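Local structure of multifunctional non-homologous end joining DNA repair protein LigD (Mycobacterium tuberculosis, 2IRY) at residues V115-F120 / R136-L141; F171-G176 / D285-L290; H181-L186 / K238-P243. The protein probably joins with Ku to repair DNA double-strand breaks by non-homologous end joining, this chain being its N-terminal polymerase domain, which takes up nucleoside triphosphate and manganese. All blocks are in the same frame, centred on the assembly; numbering follows the deposited sequence.

Contact 1: V115-F120 / R136-L141. With MN (manganese (II) ion), chain C; DGT (2'-deoxyguanosine-5'-triphosphate), chain D.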
loop_
_atom_site.group_PDB
_atom_site.type_symbol
_atom_site.label_atom_id
_atom_site.label_comp_id
_atom_site.label_asym_id
_atom_site.label_seq_id
_atom_site.Cartn_x
_atom_site.Cartn_y
_atom_site.Cartn_z
ATOM N N VAL A 115 4.049 2.200 -2.342
ATOM C CA VAL A 115 3.884 3.491 -3.027
ATOM C C VAL A 115 3.684 4.625 -2.013
ATOM O O VAL A 115 3.149 4.392 -0.928
ATOM C CB VAL A 115 2.693 3.507 -4.075
ATOM C CG1 VAL A 115 2.947 2.500 -5.191
ATOM C CG2 VAL A 115 1.301 3.276 -3.392
ATOM N N PRO A 116 4.100 5.861 -2.368
ATOM C CA PRO A 116 3.727 6.989 -1.525
ATOM C C PRO A 116 2.315 7.495 -1.838
ATOM O O PRO A 116 1.642 6.961 -2.727
ATOM C CB PRO A 116 4.777 8.050 -1.872
ATOM C CG PRO A 116 5.083 7.751 -3.377
ATOM C CD PRO A 116 4.959 6.248 -3.515
ATOM N N GLN A 117 1.895 8.538 -1.122
ATOM C CA GLN A 117 0.530 9.059 -1.192
ATOM C C GLN A 117 0.386 10.215 -2.213
ATOM O O GLN A 117 -0.700 10.814 -2.350
ATOM C CB GLN A 117 0.025 9.449 0.241
ATOM C CG GLN A 117 0.298 8.333 1.298
ATOM C CD GLN A 117 -0.045 6.952 0.761
ATOM O OE1 GLN A 117 0.805 6.033 0.729
ATOM N NE2 GLN A 117 -1.257 6.814 0.274
ATOM N N TRP A 118 1.481 10.512 -2.924
ATOM C CA TRP A 118 1.488 11.527 -3.991
ATOM C C TRP A 118 1.673 10.844 -5.341
ATOM O O TRP A 118 2.104 9.706 -5.395
ATOM C CB TRP A 118 2.593 12.562 -3.783
ATOM C CG TRP A 118 3.969 12.017 -3.617
ATOM C CD1 TRP A 118 4.608 11.782 -2.426
ATOM C CD2 TRP A 118 4.908 11.679 -4.652
ATOM N NE1 TRP A 118 5.874 11.289 -2.663
ATOM C CE2 TRP A 118 6.091 11.234 -4.012
ATOM C CE3 TRP A 118 4.877 11.721 -6.064
ATOM C CZ2 TRP A 118 7.233 10.843 -4.731
ATOM C CZ3 TRP A 118 6.010 11.298 -6.774
ATOM C CH2 TRP A 118 7.161 10.863 -6.105
ATOM N N ARG A 119 1.328 11.561 -6.408
ATOM C CA ARG A 119 1.537 11.095 -7.781
ATOM C C ARG A 119 2.408 12.071 -8.534
ATOM O O ARG A 119 2.438 13.263 -8.220
ATOM C CB ARG A 119 0.207 10.965 -8.513
ATOM C CG ARG A 119 -0.738 9.900 -7.949
ATOM C CD ARG A 119 -2.114 10.040 -8.619
ATOM N NE ARG A 119 -2.059 9.771 -10.047
ATOM C CZ ARG A 119 -2.922 8.985 -10.698
ATOM N NH1 ARG A 119 -3.942 8.427 -10.045
ATOM N NH2 ARG A 119 -2.779 8.772 -12.000
ATOM N N PHE A 120 3.142 11.550 -9.511
ATOM C CA PHE A 120 3.837 12.377 -10.490
ATOM C C PHE A 120 2.842 13.186 -11.297
ATOM O O PHE A 120 1.743 12.702 -11.605
ATOM C CB PHE A 120 4.656 11.516 -11.461
ATOM C CG PHE A 120 5.866 10.887 -10.833
ATOM C CD1 PHE A 120 7.006 11.641 -10.588
ATOM C CD2 PHE A 120 5.856 9.532 -10.457
ATOM C CE1 PHE A 120 8.131 11.070 -9.984
ATOM C CE2 PHE A 120 6.977 8.955 -9.886
ATOM C CZ PHE A 120 8.110 9.723 -9.624
ATOM N N ARG A 136 -4.105 11.705 -1.328
ATOM C CA ARG A 136 -4.831 11.003 -0.254
ATOM C C ARG A 136 -3.981 10.992 1.006
ATOM O O ARG A 136 -2.767 11.176 0.929
ATOM C CB ARG A 136 -5.160 9.560 -0.691
ATOM C CG ARG A 136 -3.927 8.645 -0.919
ATOM C CD ARG A 136 -4.270 7.433 -1.760
ATOM N NE ARG A 136 -3.118 6.525 -1.768
ATOM C CZ ARG A 136 -2.816 5.638 -2.721
ATOM N NH1 ARG A 136 -3.589 5.466 -3.814
ATOM N NH2 ARG A 136 -1.710 4.900 -2.562
ATOM N N LEU A 137 -4.637 10.825 2.158
ATOM C CA LEU A 137 -3.957 10.580 3.433
ATOM C C LEU A 137 -3.947 9.092 3.706
ATOM O O LEU A 137 -4.868 8.384 3.289
ATOM C CB LEU A 137 -4.684 11.270 4.601
ATOM C CG LEU A 137 -4.971 12.769 4.529
ATOM C CD1 LEU A 137 -5.664 13.239 5.805
ATOM C CD2 LEU A 137 -3.669 13.525 4.316
ATOM N N VAL A 138 -2.899 8.623 4.378
ATOM C CA VAL A 138 -2.863 7.249 4.935
ATOM C C VAL A 138 -2.519 7.335 6.437
ATOM O O VAL A 138 -1.656 8.126 6.847
ATOM C CB VAL A 138 -1.865 6.294 4.213
ATOM C CG1 VAL A 138 -0.426 6.709 4.460
ATOM C CG2 VAL A 138 -2.078 4.861 4.668
ATOM N N PHE A 139 -3.246 6.555 7.240
ATOM C CA PHE A 139 -2.917 6.334 8.636
ATOM C C PHE A 139 -2.555 4.866 8.804
ATOM O O PHE A 139 -3.231 3.988 8.259
ATOM C CB PHE A 139 -4.111 6.681 9.524
ATOM C CG PHE A 139 -4.488 8.126 9.476
ATOM C CD1 PHE A 139 -3.928 9.018 10.385
ATOM C CD2 PHE A 139 -5.396 8.606 8.512
ATOM C CE1 PHE A 139 -4.265 10.410 10.350
ATOM C CE2 PHE A 139 -5.726 9.985 8.463
ATOM C CZ PHE A 139 -5.164 10.877 9.389
ATOM N N ASP A 140 -1.478 4.598 9.532
ATOM C CA ASP A 140 -1.115 3.237 9.823
ATOM C C ASP A 140 -1.444 2.998 11.289
ATOM O O ASP A 140 -0.841 3.606 12.170
ATOM C CB ASP A 140 0.356 3.019 9.508
ATOM C CG ASP A 140 0.832 1.647 9.851
ATOM O OD1 ASP A 140 0.038 0.767 10.258
ATOM O OD2 ASP A 140 2.052 1.447 9.717
ATOM N N LEU A 141 -2.450 2.161 11.535
ATOM C CA LEU A 141 -2.836 1.840 12.899
ATOM C C LEU A 141 -2.148 0.548 13.328
ATOM O O LEU A 141 -2.452 -0.558 12.817
ATOM C CB LEU A 141 -4.363 1.748 13.027
ATOM C CG LEU A 141 -5.176 3.052 13.122
ATOM C CD1 LEU A 141 -4.861 4.073 12.003
ATOM C CD2 LEU A 141 -6.672 2.740 13.152
HETATM MN MN MN C . 1.750 -0.852 11.021
HETATM P PG DGT D . 1.897 -3.909 10.159
HETATM O O1G DGT D . 2.230 -5.279 10.691
HETATM O O2G DGT D . 2.463 -2.807 11.029
HETATM O O3G DGT D . 0.436 -3.753 9.795
HETATM O O3B DGT D . 2.658 -3.827 8.721
HETATM P PB DGT D . 2.831 -2.495 7.804
HETATM O O1B DGT D . 2.631 -2.875 6.359
HETATM O O2B DGT D . 2.032 -1.330 8.337
HETATM O O3A DGT D . 4.399 -2.120 8.022
HETATM P PA DGT D . 5.600 -3.081 7.520
HETATM O O1A DGT D . 6.899 -2.634 8.151
HETATM O O2A DGT D . 5.182 -4.518 7.744
HETATM O "O5'" DGT D . 5.659 -2.741 5.928
HETATM C "C5'" DGT D . 6.017 -1.434 5.437
HETATM C "C4'" DGT D . 6.968 -0.685 6.374
HETATM O "O4'" DGT D . 8.323 -0.788 5.926
HETATM C "C3'" DGT D . 6.660 0.792 6.535
HETATM O "O3'" DGT D . 5.914 0.996 7.734
HETATM C "C2'" DGT D . 8.015 1.470 6.627
HETATM C "C1'" DGT D . 9.019 0.441 6.113
HETATM N N9 DGT D . 9.569 0.828 4.793
HETATM C C8 DGT D . 8.864 1.360 3.779
HETATM N N7 DGT D . 9.636 1.603 2.694
HETATM C C5 DGT D . 10.879 1.213 3.016
HETATM C C6 DGT D . 12.185 1.188 2.320
HETATM O O6 DGT D . 12.264 1.611 1.153
HETATM N N1 DGT D . 13.253 0.704 2.977
HETATM C C2 DGT D . 13.162 0.247 4.249
HETATM N N2 DGT D . 14.278 -0.231 4.847
HETATM N N3 DGT D . 11.991 0.233 4.951
HETATM C C4 DGT D . 10.839 0.697 4.396
HETATM O O HOH W 1 3.720 -0.260 10.255
HETATM O O HOH W 2 -0.494 -1.647 10.442
#
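The aliphatic half of Gln117 lies across Val138 at about a right angle, its CG 3.6 Å from Val138 CG1. Gln117 reaches it by bending at chi2 (-44°), which folds the short chain back over the valine methyl. Its CB also rests on the backbone, 3.4 Å from Arg136 O. The amide group ends in the region of the Arg136 guanidinium, the two planes 36° apart. Arg136 runs extended from CG to NE, long enough to pass alongside this amide, which meets the guanidinium at its edge, and bring NH2 to 3.5 Å from Val115 CG2, near the guanidinium plane. A buried arginine needs a counter-charge, and Asp291 supplies it in a salt bridge to NH1, where His46 O also accepts a hydrogen bond. This end is closely packed: small branched valines fit against flat polar groups, and Tyr183 of strand 180-186 touches both Gln117 and Val138. Further along strand 137-141 the packing gives way to ligand, metal and water. With CG anti to the backbone N (chi1 177°), the Asp140 side chain directs its carboxylate to manganese, OD1 and OD2 lying 2.5 and 2.7 Å from the metal in a two-pronged grip. The triphosphate O2G of dGTP is closer, 2.1 Å from the metal. Two waters are further ligands; one of them, 2.2 Å from the manganese, also lies within hydrogen-bonding distance of O2B of dGTP. The contact thus joins the base of the hairpin of strands 118-122 and 129-143 to a manganese site consistent with the paired aspartates, Asp140 and Asp142, of primase-polymerase domains.

Contact 2: F171-G176 / D285-L290. With DGT (2'-deoxyguanosine-5'-triphosphate), chain D.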
loop_
_atom_site.group_PDB
_atom_site.type_symbol
_atom_site.label_atom_id
_atom_site.label_comp_id
_atom_site.label_asym_id
_atom_site.label_seq_id
_atom_site.Cartn_x
_atom_site.Cartn_y
_atom_site.Cartn_z
ATOM N N PHE A 171 -11.414 4.803 4.086
ATOM C CA PHE A 171 -11.457 3.439 3.555
ATOM C C PHE A 171 -10.475 2.547 4.311
ATOM O O PHE A 171 -9.255 2.808 4.310
ATOM C CB PHE A 171 -11.094 3.410 2.059
ATOM C CG PHE A 171 -12.002 4.234 1.189
ATOM C CD1 PHE A 171 -13.096 3.651 0.554
ATOM C CD2 PHE A 171 -11.750 5.589 0.994
ATOM C CE1 PHE A 171 -13.954 4.426 -0.276
ATOM C CE2 PHE A 171 -12.589 6.364 0.185
ATOM C CZ PHE A 171 -13.693 5.788 -0.451
ATOM N N PRO A 172 -10.983 1.476 4.942
ATOM C CA PRO A 172 -10.035 0.613 5.665
ATOM C C PRO A 172 -9.405 -0.504 4.820
ATOM O O PRO A 172 -10.067 -1.110 3.982
ATOM C CB PRO A 172 -10.910 0.001 6.768
ATOM C CG PRO A 172 -12.295 -0.056 6.160
ATOM C CD PRO A 172 -12.388 1.038 5.124
ATOM N N VAL A 173 -8.142 -0.795 5.089
ATOM C CA VAL A 173 -7.421 -1.837 4.372
ATOM C C VAL A 173 -6.593 -2.570 5.436
ATOM O O VAL A 173 -5.632 -2.009 5.955
ATOM C CB VAL A 173 -6.447 -1.227 3.288
ATOM C CG1 VAL A 173 -5.640 -2.309 2.590
ATOM C CG2 VAL A 173 -7.176 -0.366 2.246
ATOM N N THR A 174 -6.914 -3.827 5.728
ATOM C CA THR A 174 -6.052 -4.608 6.633
ATOM C C THR A 174 -4.719 -4.832 5.913
ATOM O O THR A 174 -4.705 -5.190 4.741
ATOM C CB THR A 174 -6.708 -5.948 7.080
ATOM O OG1 THR A 174 -7.275 -6.642 5.946
ATOM C CG2 THR A 174 -7.824 -5.657 8.122
ATOM N N SER A 175 -3.610 -4.594 6.617
ATOM C CA SER A 175 -2.292 -4.510 5.967
ATOM C C SER A 175 -1.741 -5.809 5.388
ATOM O O SER A 175 -0.829 -5.769 4.532
ATOM C CB SER A 175 -1.256 -3.920 6.963
ATOM O OG SER A 175 -0.874 -4.926 7.912
ATOM N N GLY A 176 -2.232 -6.953 5.868
ATOM C CA GLY A 176 -1.654 -8.259 5.506
ATOM C C GLY A 176 -0.608 -8.725 6.517
ATOM O O GLY A 176 -0.135 -9.883 6.486
ATOM N N ASP A 285 -14.152 -3.522 -6.579
ATOM C CA ASP A 285 -13.159 -2.800 -5.789
ATOM C C ASP A 285 -13.850 -1.958 -4.706
ATOM O O ASP A 285 -14.531 -0.956 -5.009
ATOM C CB ASP A 285 -12.352 -1.886 -6.721
ATOM C CG ASP A 285 -11.221 -1.160 -6.029
ATOM O OD1 ASP A 285 -10.837 -1.537 -4.913
ATOM O OD2 ASP A 285 -10.692 -0.213 -6.665
ATOM N N LEU A 286 -13.631 -2.335 -3.447
ATOM C CA LEU A 286 -14.142 -1.522 -2.330
ATOM C C LEU A 286 -13.487 -0.122 -2.246
ATOM O O LEU A 286 -14.072 0.790 -1.672
ATOM C CB LEU A 286 -14.043 -2.280 -0.992
ATOM C CG LEU A 286 -14.775 -3.630 -0.869
ATOM C CD1 LEU A 286 -14.461 -4.307 0.464
ATOM C CD2 LEU A 286 -16.293 -3.485 -1.038
ATOM N N LEU A 287 -12.314 0.029 -2.866
ATOM C CA LEU A 287 -11.593 1.291 -2.965
ATOM C C LEU A 287 -11.863 2.068 -4.274
ATOM O O LEU A 287 -11.150 3.023 -4.572
ATOM C CB LEU A 287 -10.075 1.051 -2.850
ATOM C CG LEU A 287 -9.491 0.449 -1.592
ATOM C CD1 LEU A 287 -7.966 0.431 -1.738
ATOM C CD2 LEU A 287 -9.929 1.236 -0.358
ATOM N N GLU A 288 -12.912 1.706 -5.017
ATOM C CA GLU A 288 -13.206 2.356 -6.297
ATOM C C GLU A 288 -13.202 3.886 -6.183
ATOM O O GLU A 288 -12.767 4.580 -7.090
ATOM C CB GLU A 288 -14.561 1.887 -6.852
ATOM C CG GLU A 288 -14.877 2.448 -8.239
ATOM C CD GLU A 288 -16.269 2.101 -8.727
ATOM O OE1 GLU A 288 -16.627 0.898 -8.718
ATOM O OE2 GLU A 288 -17.000 3.035 -9.137
ATOM N N ARG A 289 -13.676 4.405 -5.058
ATOM C CA ARG A 289 -13.811 5.857 -4.892
ATOM C C ARG A 289 -12.548 6.560 -4.363
ATOM O O ARG A 289 -12.521 7.796 -4.250
ATOM C CB ARG A 289 -15.010 6.156 -4.002
ATOM C CG ARG A 289 -16.357 5.781 -4.628
ATOM C CD ARG A 289 -17.529 6.044 -3.659
ATOM N NE ARG A 289 -17.243 5.578 -2.289
ATOM C CZ ARG A 289 -17.443 4.336 -1.839
ATOM N NH1 ARG A 289 -17.924 3.386 -2.645
ATOM N NH2 ARG A 289 -17.152 4.036 -0.576
ATOM N N LEU A 290 -11.501 5.793 -4.059
ATOM C CA LEU A 290 -10.292 6.377 -3.455
ATOM C C LEU A 290 -9.453 7.234 -4.423
ATOM O O LEU A 290 -8.930 8.295 -4.039
ATOM C CB LEU A 290 -9.430 5.303 -2.792
ATOM C CG LEU A 290 -8.081 5.723 -2.202
ATOM C CD1 LEU A 290 -8.240 6.744 -1.071
ATOM C CD2 LEU A 290 -7.327 4.462 -1.739
HETATM P PG DGT D . 1.897 -3.909 10.159
HETATM O O1G DGT D . 2.230 -5.279 10.691
HETATM O O2G DGT D . 2.463 -2.807 11.029
HETATM O O3G DGT D . 0.436 -3.753 9.795
HETATM O O3B DGT D . 2.658 -3.827 8.721
HETATM P PB DGT D . 2.831 -2.495 7.804
HETATM O O1B DGT D . 2.631 -2.875 6.359
HETATM O O2B DGT D . 2.032 -1.330 8.337
HETATM O O3A DGT D . 4.399 -2.120 8.022
HETATM P PA DGT D . 5.600 -3.081 7.520
HETATM O O1A DGT D . 6.899 -2.634 8.151
HETATM O O2A DGT D . 5.182 -4.518 7.744
HETATM O "O5'" DGT D . 5.659 -2.741 5.928
HETATM C "C5'" DGT D . 6.017 -1.434 5.437
HETATM C "C4'" DGT D . 6.968 -0.685 6.374
HETATM O "O4'" DGT D . 8.323 -0.788 5.926
HETATM C "C3'" DGT D . 6.660 0.792 6.535
HETATM O "O3'" DGT D . 5.914 0.996 7.734
HETATM C "C2'" DGT D . 8.015 1.470 6.627
HETATM C "C1'" DGT D . 9.019 0.441 6.113
HETATM N N9 DGT D . 9.569 0.828 4.793
HETATM C C8 DGT D . 8.864 1.360 3.779
HETATM N N7 DGT D . 9.636 1.603 2.694
HETATM C C5 DGT D . 10.879 1.213 3.016
HETATM C C6 DGT D . 12.185 1.188 2.320
HETATM O O6 DGT D . 12.264 1.611 1.153
HETATM N N1 DGT D . 13.253 0.704 2.977
HETATM C C2 DGT D . 13.162 0.247 4.249
HETATM N N2 DGT D . 14.278 -0.231 4.847
HETATM N N3 DGT D . 11.991 0.233 4.951
HETATM C C4 DGT D . 10.839 0.697 4.396
#
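Phe171 and Leu287 slide past each other in opposite directions, with Leu287 CD2 3.5 Å from Phe171 CB. Each side chain places CG beside its own backbone N and anti to the carbonyl carbon (chi1 -59° in Phe171), and the leucine runs on with chi2 near 180°, which carries its methyls to the strand. There CD2 also lies 4.1 Å from Val173 CG2, so one branched leucine end serves two strand residues. The outer part of the phenylalanine ring meets Arg289: the arginine bends at chi3 and brings NH2 to 3.2 Å from Phe171 CE1, its guanidinium approaching the ring obliquely. Leu290 adds a further apolar contact, its CD1 4.2 Å from Phe171 CD2. Phe171 and Val173 belong to strand 171-174, which pairs antiparallel with strand 180-186 in the mixed sheet of the primase-polymerase domain, while 285-290 follows helix 273-283. Asp285 shapes that loop with an Asx turn inside a type I beta turn: Leu287 N donates to Asp285 OD1 at 3.0 Å, from well above the carboxylate plane, and Tyr244 OH bonds to the same oxygen. Where strand 171-174 runs out, Ser175 donates through OG to O3G of dGTP at 2.6 Å.

Contact 3: H181-L186 / K238-P243. With DGT (2'-deoxyguanosine-5'-triphosphate), chain D.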
loop_
_atom_site.group_PDB
_atom_site.type_symbol
_atom_site.label_atom_id
_atom_site.label_comp_id
_atom_site.label_asym_id
_atom_site.label_seq_id
_atom_site.Cartn_x
_atom_site.Cartn_y
_atom_site.Cartn_z
ATOM N N HIS A 181 -4.506 -0.153 7.856
ATOM C CA HIS A 181 -4.283 1.116 7.187
ATOM C C HIS A 181 -5.620 1.764 6.803
ATOM O O HIS A 181 -6.588 1.061 6.393
ATOM C CB HIS A 181 -3.392 0.926 5.944
ATOM C CG HIS A 181 -2.048 0.348 6.264
ATOM N ND1 HIS A 181 -1.250 -0.263 5.325
ATOM C CD2 HIS A 181 -1.376 0.267 7.440
ATOM C CE1 HIS A 181 -0.121 -0.647 5.895
ATOM N NE2 HIS A 181 -0.174 -0.349 7.176
ATOM N N LEU A 182 -5.669 3.093 6.959
ATOM C CA LEU A 182 -6.847 3.889 6.607
ATOM C C LEU A 182 -6.448 4.936 5.575
ATOM O O LEU A 182 -5.478 5.694 5.799
ATOM C CB LEU A 182 -7.454 4.603 7.834
ATOM C CG LEU A 182 -7.804 3.754 9.058
ATOM C CD1 LEU A 182 -8.391 4.615 10.175
ATOM C CD2 LEU A 182 -8.815 2.623 8.695
ATOM N N TYR A 183 -7.174 4.955 4.457
ATOM C CA TYR A 183 -6.938 5.903 3.371
ATOM C C TYR A 183 -8.117 6.863 3.238
ATOM O O TYR A 183 -9.271 6.453 3.365
ATOM C CB TYR A 183 -6.806 5.158 2.039
ATOM C CG TYR A 183 -5.532 4.355 1.881
ATOM C CD1 TYR A 183 -4.344 4.956 1.422
ATOM C CD2 TYR A 183 -5.520 2.976 2.167
ATOM C CE1 TYR A 183 -3.174 4.200 1.274
ATOM C CE2 TYR A 183 -4.354 2.204 2.009
ATOM C CZ TYR A 183 -3.187 2.823 1.566
ATOM O OH TYR A 183 -2.032 2.075 1.429
ATOM N N THR A 184 -7.827 8.116 2.932
ATOM C CA THR A 184 -8.888 9.087 2.673
ATOM C C THR A 184 -8.464 9.994 1.514
ATOM O O THR A 184 -7.391 10.587 1.566
ATOM C CB THR A 184 -9.236 9.909 3.931
ATOM O OG1 THR A 184 -10.127 10.977 3.576
ATOM C CG2 THR A 184 -8.028 10.487 4.558
ATOM N N PRO A 185 -9.288 10.058 0.454
ATOM C CA PRO A 185 -8.949 10.927 -0.664
ATOM C C PRO A 185 -9.179 12.388 -0.305
ATOM O O PRO A 185 -10.188 12.741 0.330
ATOM C CB PRO A 185 -9.900 10.461 -1.778
ATOM C CG PRO A 185 -11.066 9.884 -1.055
ATOM C CD PRO A 185 -10.521 9.286 0.204
ATOM N N LEU A 186 -8.228 13.229 -0.683
ATOM C CA LEU A 186 -8.326 14.665 -0.426
ATOM C C LEU A 186 -9.222 15.382 -1.444
ATOM O O LEU A 186 -9.114 15.153 -2.653
ATOM C CB LEU A 186 -6.924 15.288 -0.405
ATOM C CG LEU A 186 -6.012 14.832 0.748
ATOM C CD1 LEU A 186 -4.551 15.207 0.499
ATOM C CD2 LEU A 186 -6.491 15.345 2.119
ATOM N N LYS A 238 8.307 8.850 2.355
ATOM C CA LYS A 238 7.846 7.520 2.878
ATOM C C LYS A 238 6.969 6.739 1.895
ATOM O O LYS A 238 6.288 7.329 1.071
ATOM C CB LYS A 238 7.122 7.653 4.221
ATOM C CG LYS A 238 7.992 8.157 5.389
ATOM C CD LYS A 238 9.186 7.250 5.584
ATOM C CE LYS A 238 9.723 7.293 7.016
ATOM N NZ LYS A 238 10.235 8.644 7.351
ATOM N N THR A 239 6.999 5.405 1.981
ATOM C CA THR A 239 6.132 4.566 1.105
ATOM C C THR A 239 5.354 3.605 1.974
ATOM O O THR A 239 5.800 3.264 3.091
ATOM C CB THR A 239 6.932 3.754 0.046
ATOM O OG1 THR A 239 7.863 2.867 0.693
ATOM C CG2 THR A 239 7.665 4.654 -0.822
ATOM N N THR A 240 4.201 3.159 1.465
ATOM C CA THR A 240 3.293 2.281 2.209
ATOM C C THR A 240 2.868 1.160 1.269
ATOM O O THR A 240 2.639 1.398 0.072
ATOM C CB THR A 240 2.065 3.108 2.708
ATOM O OG1 THR A 240 2.519 4.092 3.665
ATOM C CG2 THR A 240 1.016 2.224 3.343
ATOM N N ILE A 241 2.767 -0.059 1.805
ATOM C CA ILE A 241 2.308 -1.217 1.022
ATOM C C ILE A 241 1.060 -0.874 0.196
ATOM O O ILE A 241 0.082 -0.286 0.715
ATOM C CB ILE A 241 2.048 -2.447 1.955
ATOM C CG1 ILE A 241 1.870 -3.709 1.108
ATOM C CG2 ILE A 241 0.848 -2.173 2.915
ATOM C CD1 ILE A 241 3.212 -4.195 0.525
ATOM N N ALA A 242 1.091 -1.193 -1.088
ATOM C CA ALA A 242 -0.028 -0.835 -1.964
ATOM C C ALA A 242 -1.225 -1.716 -1.683
ATOM O O ALA A 242 -1.051 -2.904 -1.444
ATOM C CB ALA A 242 0.370 -0.956 -3.434
ATOM N N PRO A 243 -2.442 -1.132 -1.694
ATOM C CA PRO A 243 -3.632 -2.008 -1.679
ATOM C C PRO A 243 -3.559 -3.128 -2.744
ATOM O O PRO A 243 -3.149 -2.882 -3.883
ATOM C CB PRO A 243 -4.771 -1.041 -2.004
ATOM C CG PRO A 243 -4.288 0.299 -1.365
ATOM C CD PRO A 243 -2.806 0.303 -1.754
HETATM P PG DGT D . 1.897 -3.909 10.159
HETATM O O1G DGT D . 2.230 -5.279 10.691
HETATM O O2G DGT D . 2.463 -2.807 11.029
HETATM O O3G DGT D . 0.436 -3.753 9.795
HETATM O O3B DGT D . 2.658 -3.827 8.721
HETATM P PB DGT D . 2.831 -2.495 7.804
HETATM O O1B DGT D . 2.631 -2.875 6.359
HETATM O O2B DGT D . 2.032 -1.330 8.337
HETATM O O3A DGT D . 4.399 -2.120 8.022
HETATM P PA DGT D . 5.600 -3.081 7.520
HETATM O O1A DGT D . 6.899 -2.634 8.151
HETATM O O2A DGT D . 5.182 -4.518 7.744
HETATM O "O5'" DGT D . 5.659 -2.741 5.928
HETATM C "C5'" DGT D . 6.017 -1.434 5.437
HETATM C "C4'" DGT D . 6.968 -0.685 6.374
HETATM O "O4'" DGT D . 8.323 -0.788 5.926
HETATM C "C3'" DGT D . 6.660 0.792 6.535
HETATM O "O3'" DGT D . 5.914 0.996 7.734
HETATM C "C2'" DGT D . 8.015 1.470 6.627
HETATM C "C1'" DGT D . 9.019 0.441 6.113
HETATM N N9 DGT D . 9.569 0.828 4.793
HETATM C C8 DGT D . 8.864 1.360 3.779
HETATM N N7 DGT D . 9.636 1.603 2.694
HETATM C C5 DGT D . 10.879 1.213 3.016
HETATM C C6 DGT D . 12.185 1.188 2.320
HETATM O O6 DGT D . 12.264 1.611 1.153
HETATM N N1 DGT D . 13.253 0.704 2.977
HETATM C C2 DGT D . 13.162 0.247 4.249
HETATM N N2 DGT D . 14.278 -0.231 4.847
HETATM N N3 DGT D . 11.991 0.233 4.951
HETATM C C4 DGT D . 10.839 0.697 4.396
HETATM O O HOH W 3 -2.122 -0.332 2.320
HETATM O O HOH W 4 0.026 3.246 -0.219
#
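Two waters hold the hydroxyl of Tyr183, which stands between the two segments. The nearer, 2.6 Å from Tyr183 OH, lies in the plane of the tyrosine ring and donates to Ile241 O at 2.7 Å. The same water meets His181 ND1 at the edge of the imidazole, tying both aromatic residues to one backbone carbonyl. The second water, 2.9 Å from Tyr183 OH, is also within reach of Thr240 O, at a long 3.2 Å. Tyrosine suits this place, its ring long enough to cross from strand 180-186 and still end in a polar atom. The contact bridges two sheets of the primase-polymerase domain: the mixed sheet holding 180-186, and the four-stranded antiparallel sheet that has 240-241 at its edge. The nucleotide is met from both segments. His181 NE2 donates to O2B of dGTP at 2.7 Å with an angle of 152° at the hydrogen, and Thr239 OG1 lies near the guanine N7. Ile241 CG2 meets the imidazole edge, 3.5 Å from His181 CE1. Thr240 holds OG1 anti to the carbonyl carbon (chi1 -65°), bonded to Gln233, which leaves CG2 facing Tyr183 and His181. Pro243 CG comes obliquely to the tyrosine ring, 3.9 Å from Tyr183 CE2.

Contacts 1 and 3 nearly coincide, their centres about 4 Å apart, because strands 129-143 and 180-186 are neighbours in one sheet: Phe139 N lies 2.8 Å from Leu182 O. Strand 171-174 flanks 180-186 in turn, with Val173 N 2.7 Å from His181 O, and the centre of contact 2 is about 9 Å from that of contact 3 and about 12 Å from that of contact 1. Contact 3 is nested within the long loop that contact 2 closes, and Leu287 CD1 packs 3.5 Å from Pro243 CB between them. All three reach dGTP: contact 1 through Asp140 and manganese, contacts 2 and 3 through Ser175 and His181 on its gamma and beta phosphates.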